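Local coordinates for nucleotidyltransferase-like protein (Exiguobacterium sibiricum, PDB 3C18) that is of unconfirmed function but probably acts as a nucleotidyltransferase, joining a nucleotidyltransferase-like domain to a helical substrate-binding domain and a helix-turn-helix domain, at residues Leu34-Asp39 and Trp53-Tyr58; Glu118-Met123 and Gly223-Phe228; Ser126-Leu131 and Gly257-Phe262. One frame throughout, in Å; residues are numbered along the deposited sequence.

Interaction 1 (Leu34-Asp39 and Trp53-Tyr58)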
loop_
_atom_site.group_PDB
_atom_site.type_symbol
_atom_site.label_atom_id
_atom_site.label_comp_id
_atom_site.label_asym_id
_atom_site.label_seq_id
_atom_site.Cartn_x
_atom_site.Cartn_y
_atom_site.Cartn_z
ATOM N N LEU A 34 18.528 9.318 -3.330
ATOM C CA LEU A 34 17.865 9.979 -4.462
ATOM C C LEU A 34 18.290 9.372 -5.797
ATOM O O LEU A 34 17.535 9.367 -6.793
ATOM C CB LEU A 34 18.201 11.483 -4.494
ATOM C CG LEU A 34 17.467 12.283 -5.585
ATOM C CD1 LEU A 34 15.969 12.422 -5.217
ATOM C CD2 LEU A 34 18.094 13.652 -5.844
ATOM N N THR A 35 19.511 8.858 -5.802
ATOM C CA THR A 35 20.122 8.349 -7.034
ATOM C C THR A 35 20.544 6.900 -6.872
ATOM O O THR A 35 21.471 6.436 -7.529
ATOM C CB THR A 35 21.324 9.216 -7.488
ATOM O OG1 THR A 35 22.279 9.306 -6.439
ATOM C CG2 THR A 35 20.879 10.604 -7.838
ATOM N N ASP A 36 19.828 6.204 -5.998
ATOM C CA ASP A 36 20.018 4.780 -5.773
ATOM C C ASP A 36 21.410 4.423 -5.296
ATOM O O ASP A 36 21.898 3.327 -5.551
ATOM C CB ASP A 36 19.763 4.011 -7.072
ATOM C CG ASP A 36 18.277 3.765 -7.337
ATOM O OD1 ASP A 36 17.475 4.151 -6.492
ATOM O OD2 ASP A 36 17.942 3.142 -8.369
ATOM N N GLN A 37 22.052 5.364 -4.620
ATOM C CA GLN A 37 23.426 5.147 -4.055
ATOM C C GLN A 37 24.460 5.050 -5.166
ATOM O O GLN A 37 25.570 4.504 -4.996
ATOM C CB GLN A 37 23.501 3.915 -3.156
ATOM C CG GLN A 37 22.846 4.139 -1.776
ATOM C CD GLN A 37 21.347 3.880 -1.797
ATOM O OE1 GLN A 37 20.870 3.009 -2.522
ATOM N NE2 GLN A 37 20.599 4.640 -1.008
ATOM N N PHE A 38 24.035 5.568 -6.314
ATOM C CA PHE A 38 24.879 5.724 -7.508
ATOM C C PHE A 38 25.196 7.195 -7.722
ATOM O O PHE A 38 24.775 8.040 -6.937
ATOM C CB PHE A 38 24.212 5.113 -8.751
ATOM C CG PHE A 38 24.426 3.634 -8.875
ATOM C CD1 PHE A 38 24.956 2.910 -7.827
ATOM C CD2 PHE A 38 24.109 2.971 -10.021
ATOM C CE1 PHE A 38 25.165 1.558 -7.940
ATOM C CE2 PHE A 38 24.314 1.626 -10.125
ATOM C CZ PHE A 38 24.832 0.913 -9.077
ATOM N N ASP A 39 25.895 7.482 -8.816
ATOM C CA ASP A 39 26.458 8.814 -9.091
ATOM C C ASP A 39 25.515 9.674 -9.900
ATOM O O ASP A 39 25.463 10.894 -9.750
ATOM C CB ASP A 39 27.784 8.705 -9.878
ATOM C CG ASP A 39 28.854 7.942 -9.130
ATOM O OD1 ASP A 39 29.026 8.213 -7.938
ATOM O OD2 ASP A 39 29.528 7.071 -9.729
ATOM N N TRP A 53 7.488 -0.280 -15.353
ATOM C CA TRP A 53 8.641 0.385 -14.746
ATOM C C TRP A 53 9.746 -0.634 -14.479
ATOM O O TRP A 53 9.501 -1.705 -13.931
ATOM C CB TRP A 53 8.235 1.063 -13.443
ATOM C CG TRP A 53 9.377 1.356 -12.530
ATOM C CD1 TRP A 53 10.339 2.317 -12.703
ATOM C CD2 TRP A 53 9.707 0.684 -11.315
ATOM N NE1 TRP A 53 11.251 2.273 -11.680
ATOM C CE2 TRP A 53 10.887 1.279 -10.814
ATOM C CE3 TRP A 53 9.117 -0.351 -10.597
ATOM C CZ2 TRP A 53 11.488 0.875 -9.631
ATOM C CZ3 TRP A 53 9.718 -0.757 -9.433
ATOM C CH2 TRP A 53 10.884 -0.124 -8.938
ATOM N N THR A 54 10.947 -0.296 -14.890
ATOM C CA THR A 54 12.114 -1.181 -14.657
ATOM C C THR A 54 13.365 -0.379 -14.408
ATOM O O THR A 54 13.373 0.856 -14.533
ATOM C CB THR A 54 12.333 -2.261 -15.782
ATOM O OG1 THR A 54 13.316 -3.236 -15.342
ATOM C CG2 THR A 54 12.737 -1.626 -17.117
ATOM N N VAL A 55 14.399 -1.088 -13.988
ATOM C CA VAL A 55 15.698 -0.463 -13.627
ATOM C C VAL A 55 16.870 -1.259 -14.192
ATOM O O VAL A 55 16.843 -2.477 -14.263
ATOM C CB VAL A 55 15.889 -0.336 -12.135
ATOM C CG1 VAL A 55 17.243 0.355 -11.815
ATOM C CG2 VAL A 55 14.702 0.359 -11.488
ATOM N N LYS A 56 17.875 -0.519 -14.608
ATOM C CA LYS A 56 19.131 -1.059 -15.144
ATOM C C LYS A 56 20.279 -0.306 -14.455
ATOM O O LYS A 56 20.157 0.861 -14.161
ATOM C CB LYS A 56 19.186 -0.824 -16.658
ATOM C CG LYS A 56 17.939 -1.293 -17.403
ATOM C CD LYS A 56 18.075 -1.116 -18.909
ATOM C CE LYS A 56 16.738 -1.379 -19.647
ATOM N NZ LYS A 56 16.834 -1.611 -21.142
ATOM N N HIS A 57 21.359 -1.018 -14.170
ATOM C CA HIS A 57 22.563 -0.465 -13.495
ATOM C C HIS A 57 23.815 -0.639 -14.334
ATOM O O HIS A 57 24.138 -1.728 -14.764
ATOM C CB HIS A 57 22.838 -1.152 -12.147
ATOM C CG HIS A 57 21.903 -0.757 -11.057
ATOM N ND1 HIS A 57 21.844 -1.427 -9.851
ATOM C CD2 HIS A 57 20.950 0.200 -11.006
ATOM C CE1 HIS A 57 20.921 -0.864 -9.090
ATOM N NE2 HIS A 57 20.378 0.136 -9.758
ATOM N N TYR A 58 24.518 0.465 -14.505
ATOM C CA TYR A 58 25.718 0.558 -15.316
ATOM C C TYR A 58 26.884 1.225 -14.602
ATOM O O TYR A 58 26.708 2.002 -13.675
ATOM C CB TYR A 58 25.431 1.467 -16.523
ATOM C CG TYR A 58 24.286 1.018 -17.397
ATOM C CD1 TYR A 58 24.455 -0.003 -18.330
ATOM C CD2 TYR A 58 23.034 1.626 -17.304
ATOM C CE1 TYR A 58 23.414 -0.409 -19.123
ATOM C CE2 TYR A 58 21.985 1.226 -18.104
ATOM C CZ TYR A 58 22.184 0.210 -19.001
ATOM O OH TYR A 58 21.149 -0.187 -19.796
HETATM O O HOH W 1 18.096 0.639 -7.994
#

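Interaction 2 (Glu118-Met123 and Gly223-Phe228)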
loop_
_atom_site.group_PDB
_atom_site.type_symbol
_atom_site.label_atom_id
_atom_site.label_comp_id
_atom_site.label_asym_id
_atom_site.label_seq_id
_atom_site.Cartn_x
_atom_site.Cartn_y
_atom_site.Cartn_z
ATOM N N GLU A 118 -7.250 16.406 -9.034
ATOM C CA GLU A 118 -6.229 15.515 -8.441
ATOM C C GLU A 118 -6.170 15.711 -6.942
ATOM O O GLU A 118 -6.018 14.780 -6.213
ATOM C CB GLU A 118 -4.840 15.739 -9.007
ATOM C CG GLU A 118 -4.769 15.650 -10.506
ATOM C CD GLU A 118 -3.385 15.955 -11.017
ATOM O OE1 GLU A 118 -2.469 16.168 -10.167
ATOM O OE2 GLU A 118 -3.234 15.977 -12.256
ATOM N N ARG A 119 -6.308 16.946 -6.502
ATOM C CA ARG A 119 -6.284 17.222 -5.080
ATOM C C ARG A 119 -7.440 16.551 -4.384
ATOM O O ARG A 119 -7.294 15.986 -3.302
ATOM C CB ARG A 119 -6.342 18.711 -4.786
ATOM C CG ARG A 119 -6.131 18.982 -3.318
ATOM C CD ARG A 119 -5.855 20.461 -3.046
ATOM N NE ARG A 119 -7.007 21.251 -3.408
ATOM C CZ ARG A 119 -7.983 21.576 -2.570
ATOM N NH1 ARG A 119 -7.943 21.201 -1.300
ATOM N NH2 ARG A 119 -8.994 22.297 -3.009
ATOM N N CYS A 120 -8.599 16.623 -5.017
ATOM C CA CYS A 120 -9.840 16.098 -4.414
ATOM C C CYS A 120 -9.799 14.601 -4.347
ATOM O O CYS A 120 -10.277 14.012 -3.389
ATOM C CB CYS A 120 -11.091 16.571 -5.160
ATOM S SG CYS A 120 -11.417 18.321 -4.776
ATOM N N LEU A 121 -9.194 13.988 -5.352
ATOM C CA LEU A 121 -9.058 12.516 -5.379
ATOM C C LEU A 121 -8.133 12.074 -4.259
ATOM O O LEU A 121 -8.389 11.100 -3.549
ATOM C CB LEU A 121 -8.496 12.036 -6.723
ATOM C CG LEU A 121 -8.191 10.536 -6.790
ATOM C CD1 LEU A 121 -9.370 9.711 -6.331
ATOM C CD2 LEU A 121 -7.736 10.156 -8.185
ATOM N N GLN A 122 -7.052 12.819 -4.099
ATOM C CA GLN A 122 -6.092 12.546 -3.012
ATOM C C GLN A 122 -6.735 12.694 -1.626
ATOM O O GLN A 122 -6.392 11.981 -0.674
ATOM C CB GLN A 122 -4.870 13.424 -3.165
ATOM C CG GLN A 122 -3.955 12.968 -4.335
ATOM C CD GLN A 122 -2.737 13.802 -4.485
ATOM O OE1 GLN A 122 -2.147 14.243 -3.484
ATOM N NE2 GLN A 122 -2.307 14.023 -5.755
HETATM N N MSE A 123 -7.668 13.639 -1.516
HETATM C CA MSE A 123 -8.342 13.903 -0.255
HETATM C C MSE A 123 -9.262 12.761 0.053
HETATM O O MSE A 123 -9.332 12.329 1.179
HETATM C CB MSE A 123 -9.081 15.247 -0.232
HETATM C CG MSE A 123 -8.172 16.426 -0.161
HETATM SE SE MSE A 123 -9.102 18.067 0.289
HETATM C CE MSE A 123 -10.156 18.286 -1.320
ATOM N N GLY A 223 -13.534 14.720 2.346
ATOM C CA GLY A 223 -13.366 13.334 2.024
ATOM C C GLY A 223 -14.319 12.873 0.932
ATOM O O GLY A 223 -13.960 12.081 0.059
ATOM N N GLY A 224 -15.523 13.417 0.939
ATOM C CA GLY A 224 -16.561 12.903 0.031
ATOM C C GLY A 224 -16.721 13.669 -1.257
ATOM O O GLY A 224 -17.355 13.209 -2.187
ATOM N N LYS A 225 -16.151 14.850 -1.295
ATOM C CA LYS A 225 -16.348 15.763 -2.435
ATOM C C LYS A 225 -16.100 15.128 -3.824
ATOM O O LYS A 225 -16.895 15.268 -4.756
ATOM C CB LYS A 225 -15.507 17.026 -2.219
ATOM C CG LYS A 225 -15.388 17.962 -3.380
ATOM C CD LYS A 225 -14.565 19.198 -2.962
ATOM C CE LYS A 225 -13.985 19.929 -4.170
ATOM N NZ LYS A 225 -14.962 20.752 -4.926
ATOM N N TYR A 226 -15.001 14.416 -3.961
ATOM C CA TYR A 226 -14.686 13.775 -5.254
ATOM C C TYR A 226 -15.738 12.749 -5.619
ATOM O O TYR A 226 -16.205 12.688 -6.735
ATOM C CB TYR A 226 -13.308 13.133 -5.209
ATOM C CG TYR A 226 -12.880 12.484 -6.504
ATOM C CD1 TYR A 226 -12.199 13.200 -7.472
ATOM C CD2 TYR A 226 -13.127 11.164 -6.740
ATOM C CE1 TYR A 226 -11.787 12.610 -8.631
ATOM C CE2 TYR A 226 -12.733 10.563 -7.920
ATOM C CZ TYR A 226 -12.062 11.296 -8.850
ATOM O OH TYR A 226 -11.677 10.690 -10.010
ATOM N N LEU A 227 -16.131 11.953 -4.647
ATOM C CA LEU A 227 -17.146 10.907 -4.861
ATOM C C LEU A 227 -18.471 11.563 -5.228
ATOM O O LEU A 227 -19.052 11.299 -6.271
ATOM C CB LEU A 227 -17.294 10.040 -3.586
ATOM C CG LEU A 227 -18.344 8.919 -3.599
ATOM C CD1 LEU A 227 -18.004 7.897 -4.740
ATOM C CD2 LEU A 227 -18.400 8.184 -2.236
ATOM N N PHE A 228 -18.877 12.552 -4.456
ATOM C CA PHE A 228 -20.202 13.189 -4.677
ATOM C C PHE A 228 -20.298 13.842 -6.051
ATOM O O PHE A 228 -21.298 13.744 -6.736
ATOM C CB PHE A 228 -20.512 14.234 -3.618
ATOM C CG PHE A 228 -20.472 13.701 -2.227
ATOM C CD1 PHE A 228 -20.793 12.381 -1.989
ATOM C CD2 PHE A 228 -20.193 14.538 -1.163
ATOM C CE1 PHE A 228 -20.798 11.883 -0.709
ATOM C CE2 PHE A 228 -20.156 14.036 0.128
ATOM C CZ PHE A 228 -20.465 12.702 0.343
HETATM O O HOH W 2 -12.662 14.716 -2.185
#

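Interaction 3 (Ser126-Leu131 and Gly257-Phe262)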
loop_
_atom_site.group_PDB
_atom_site.type_symbol
_atom_site.label_atom_id
_atom_site.label_comp_id
_atom_site.label_asym_id
_atom_site.label_seq_id
_atom_site.Cartn_x
_atom_site.Cartn_y
_atom_site.Cartn_z
ATOM N N SER A 126 -7.098 9.824 1.220
ATOM C CA SER A 126 -6.565 10.048 2.570
ATOM C C SER A 126 -7.660 9.837 3.608
ATOM O O SER A 126 -7.492 9.172 4.652
ATOM C CB SER A 126 -6.014 11.478 2.655
ATOM O OG SER A 126 -5.363 11.714 3.880
ATOM N N PHE A 127 -8.807 10.393 3.296
ATOM C CA PHE A 127 -9.967 10.287 4.158
ATOM C C PHE A 127 -10.385 8.816 4.283
ATOM O O PHE A 127 -10.751 8.326 5.353
ATOM C CB PHE A 127 -11.142 11.099 3.595
ATOM C CG PHE A 127 -12.324 11.120 4.498
ATOM C CD1 PHE A 127 -12.411 12.074 5.502
ATOM C CD2 PHE A 127 -13.338 10.169 4.377
ATOM C CE1 PHE A 127 -13.490 12.087 6.378
ATOM C CE2 PHE A 127 -14.431 10.176 5.260
ATOM C CZ PHE A 127 -14.500 11.140 6.261
ATOM N N ALA A 128 -10.304 8.095 3.179
ATOM C CA ALA A 128 -10.670 6.646 3.201
ATOM C C ALA A 128 -9.800 5.878 4.208
ATOM O O ALA A 128 -10.260 5.020 5.005
ATOM C CB ALA A 128 -10.508 6.053 1.799
ATOM N N LYS A 129 -8.521 6.208 4.210
ATOM C CA LYS A 129 -7.563 5.475 5.057
ATOM C C LYS A 129 -7.701 5.908 6.507
ATOM O O LYS A 129 -7.548 5.108 7.459
ATOM C CB LYS A 129 -6.135 5.711 4.578
ATOM C CG LYS A 129 -5.788 5.143 3.216
ATOM C CD LYS A 129 -6.071 3.669 3.124
ATOM N N LEU A 130 -7.968 7.189 6.685
ATOM C CA LEU A 130 -8.204 7.720 8.059
ATOM C C LEU A 130 -9.379 6.976 8.690
ATOM O O LEU A 130 -9.359 6.559 9.857
ATOM C CB LEU A 130 -8.522 9.217 8.009
ATOM C CG LEU A 130 -9.217 9.923 9.163
ATOM C CD1 LEU A 130 -8.443 9.833 10.463
ATOM C CD2 LEU A 130 -9.449 11.398 8.736
ATOM N N LEU A 131 -10.392 6.769 7.875
ATOM C CA LEU A 131 -11.666 6.206 8.329
ATOM C C LEU A 131 -11.480 4.755 8.713
ATOM O O LEU A 131 -11.924 4.310 9.755
ATOM C CB LEU A 131 -12.757 6.380 7.248
ATOM C CG LEU A 131 -14.135 5.796 7.575
ATOM C CD1 LEU A 131 -14.830 6.552 8.702
ATOM C CD2 LEU A 131 -15.000 5.804 6.288
ATOM N N GLY A 257 -17.021 0.812 -0.514
ATOM C CA GLY A 257 -18.037 0.273 0.360
ATOM C C GLY A 257 -18.063 0.981 1.722
ATOM O O GLY A 257 -19.134 1.380 2.198
ATOM N N SER A 258 -16.899 1.153 2.332
ATOM C CA SER A 258 -16.827 1.805 3.666
ATOM C C SER A 258 -17.116 3.277 3.631
ATOM O O SER A 258 -17.623 3.851 4.591
ATOM C CB SER A 258 -15.440 1.644 4.300
ATOM O OG SER A 258 -15.149 0.270 4.337
ATOM N N LEU A 259 -16.703 3.917 2.556
ATOM C CA LEU A 259 -16.955 5.359 2.395
ATOM C C LEU A 259 -18.438 5.568 2.274
ATOM O O LEU A 259 -19.010 6.425 2.939
ATOM C CB LEU A 259 -16.266 5.940 1.188
ATOM C CG LEU A 259 -14.758 6.162 1.246
ATOM C CD1 LEU A 259 -14.216 6.659 -0.135
ATOM C CD2 LEU A 259 -14.443 7.140 2.348
ATOM N N VAL A 260 -19.068 4.754 1.439
ATOM C CA VAL A 260 -20.491 4.899 1.216
ATOM C C VAL A 260 -21.288 4.646 2.501
ATOM O O VAL A 260 -22.217 5.377 2.832
ATOM C CB VAL A 260 -20.978 4.041 0.037
ATOM C CG1 VAL A 260 -22.473 3.871 0.100
ATOM C CG2 VAL A 260 -20.563 4.694 -1.276
ATOM N N ASP A 261 -20.893 3.638 3.246
ATOM C CA ASP A 261 -21.548 3.292 4.513
ATOM C C ASP A 261 -21.476 4.465 5.451
ATOM O O ASP A 261 -22.430 4.836 6.158
ATOM C CB ASP A 261 -20.802 2.142 5.175
ATOM C CG ASP A 261 -21.409 1.714 6.511
ATOM O OD1 ASP A 261 -22.379 0.931 6.506
ATOM O OD2 ASP A 261 -20.868 2.083 7.573
ATOM N N PHE A 262 -20.303 5.070 5.450
ATOM C CA PHE A 262 -20.053 6.194 6.329
ATOM C C PHE A 262 -20.902 7.390 5.940
ATOM O O PHE A 262 -21.565 7.984 6.750
ATOM C CB PHE A 262 -18.606 6.581 6.282
ATOM C CG PHE A 262 -18.273 7.683 7.208
ATOM C CD1 PHE A 262 -18.149 7.444 8.528
ATOM C CD2 PHE A 262 -18.080 8.941 6.750
ATOM C CE1 PHE A 262 -17.813 8.470 9.415
ATOM C CE2 PHE A 262 -17.744 9.980 7.625
ATOM C CZ PHE A 262 -17.604 9.731 8.946
#

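Interaction 1 (Leu34-Asp39 and Trp53-Tyr58)
The imidazole of H57 receives the ring of F38 on one face and a water at its edge. F38 CE2 stands over that face, displaced toward the rim, 3.5 Å from H57 CG; with the planes 53° apart this is an edge-to-face (T-shaped) pair. In the imidazole plane the water lies 2.9 Å from H57 NE2 and donates to D36 OD2 at 2.5 Å. It thus bridges two groups whose own atoms, D36 OD2 and H57 NE2, are 4.1 Å apart, the carboxylate being turned 71° from the imidazole. D36 OD2 also bonds S66 and H68, and OD1 forms a salt bridge with R86, so the carboxylate is firmly oriented; its charge, partly offset by R86, might slightly favour a protonated H57. F38 is presented by a type I' turn, T35 to F38, closed by F38 N to T35 O at 3.0 Å. T35 OG1 clamps the same turn by donating to F38 O at 2.8 Å, from above the carbonyl plane. The other imidazole nitrogen, H57 ND1, bonds Y286 OH of the second subunit. In the nucleotidyltransferase-like region, the turn belongs to the loop between strands 19-26 and 40-46, while H57 lies on strand 53-60, which pairs with strand 63-71 and is outermost in this chain's mixed sheet; at Y58 an antiparallel strand of the second subunit continues the sheet across the interface.

Interaction 2 (Glu118-Met123 and Gly223-Phe228)
The axes of the two helical segments approach to 7.5 Å with their N-to-C directions 118° apart, and CA of C120 comes within 5.4 Å of CA of Y226. Helix 220-231 is kinked here, the N of Y226 and of L227 lacking bonds to the preceding turn. A water makes good the first of these: it accepts from Y226 N at 3.0 Å and donates to C120 O at 2.8 Å, tying the kink to the neighbouring helix. Both Y226 and L121 hold CG anti to the backbone N, and they run side by side in the same direction. L121 CD1 sits over one face of the phenol ring, 4.0 Å from the Y226 ring centroid and 19° off its normal, a CH-pi contact. Y226 OH is bonded to R248 O. An alanine in place of Y226 would probably loosen this joint, losing both the ring under L121 and the hydroxyl link to R248. Alongside, K225 CE makes a strained, unusually short approach of 3.1 Å to C120 SG; K225 is exposed, so its placement may be imperfect. The contact is obliquely crossed helix packing, joining a helix of the YgxA-like substrate-binding family region to one of the helix-turn-helix family region.

Interaction 3 (Ser126-Leu131 and Gly257-Phe262)
F127, L131 and F262 all carry CG anti to the backbone N, which sends their side chains out into the space between the helices, whereas L259 has CG beside its N and CD1 anti to CA (chi2 175°), which leaves the other branch, CD2, turned to helix segment 126-131. That methyl is the hub of one half of the contact: L259 CD2 touches F127 CD2 at 3.8 Å and A128 CA at 3.9 Å. A128, with only a methyl, lets L259 reach its backbone. In the other half, L131 CD1 lies over the face of the F262 ring, 3.8 Å from the ring centroid, in a CH-pi contact so close that L131 CD1 and F262 CD1 are 3.4 Å apart. L131 CD2 lies 3.7 Å from S258 O and also against F262 CB and L259 CD2, so both branches of L131 touch F262. F127 joins both halves through its rim: L259 CD2 and F262 CE2 both lie in the plane of its ring, and F127 CZ meets F262 CE2 at 3.7 Å. The two phenyl planes are inclined at 59°, an oblique pair. With no hydrogen bond between the segments, the contact rests on apolar packing. The segments cross at 80°, helix 116-142 against helix 253-265, joining the YgxA-like substrate-binding region to the helix-turn-helix region. L216 of helix 201-218 packs on F127 and L131, and L163 of helix 146-167 also reaches F127. On helix 253-265, D261 forms salt bridges with R265 and with R31 of the second subunit.

Interaction 1 closes before the other two open along the chain, and lies apart from them: its centre is about 34 Å from that of interaction 2 and about 37 Å from that of interaction 3. It joins a loop to an outermost strand of the sheet in the nucleotidyltransferase-like region. Interactions 2 and 3, with centres about 11 Å apart, share helix 116-142 and cross in sequence; they touch where G223 CA lies 3.5 Å from F127 CG. Successive parts of this one long helix contact helices 220-231 and 253-265, which probably helps hold the helix-turn-helix region against the helical middle. The distant ends meet between subunits, where Q37 packs on D261 of the second subunit.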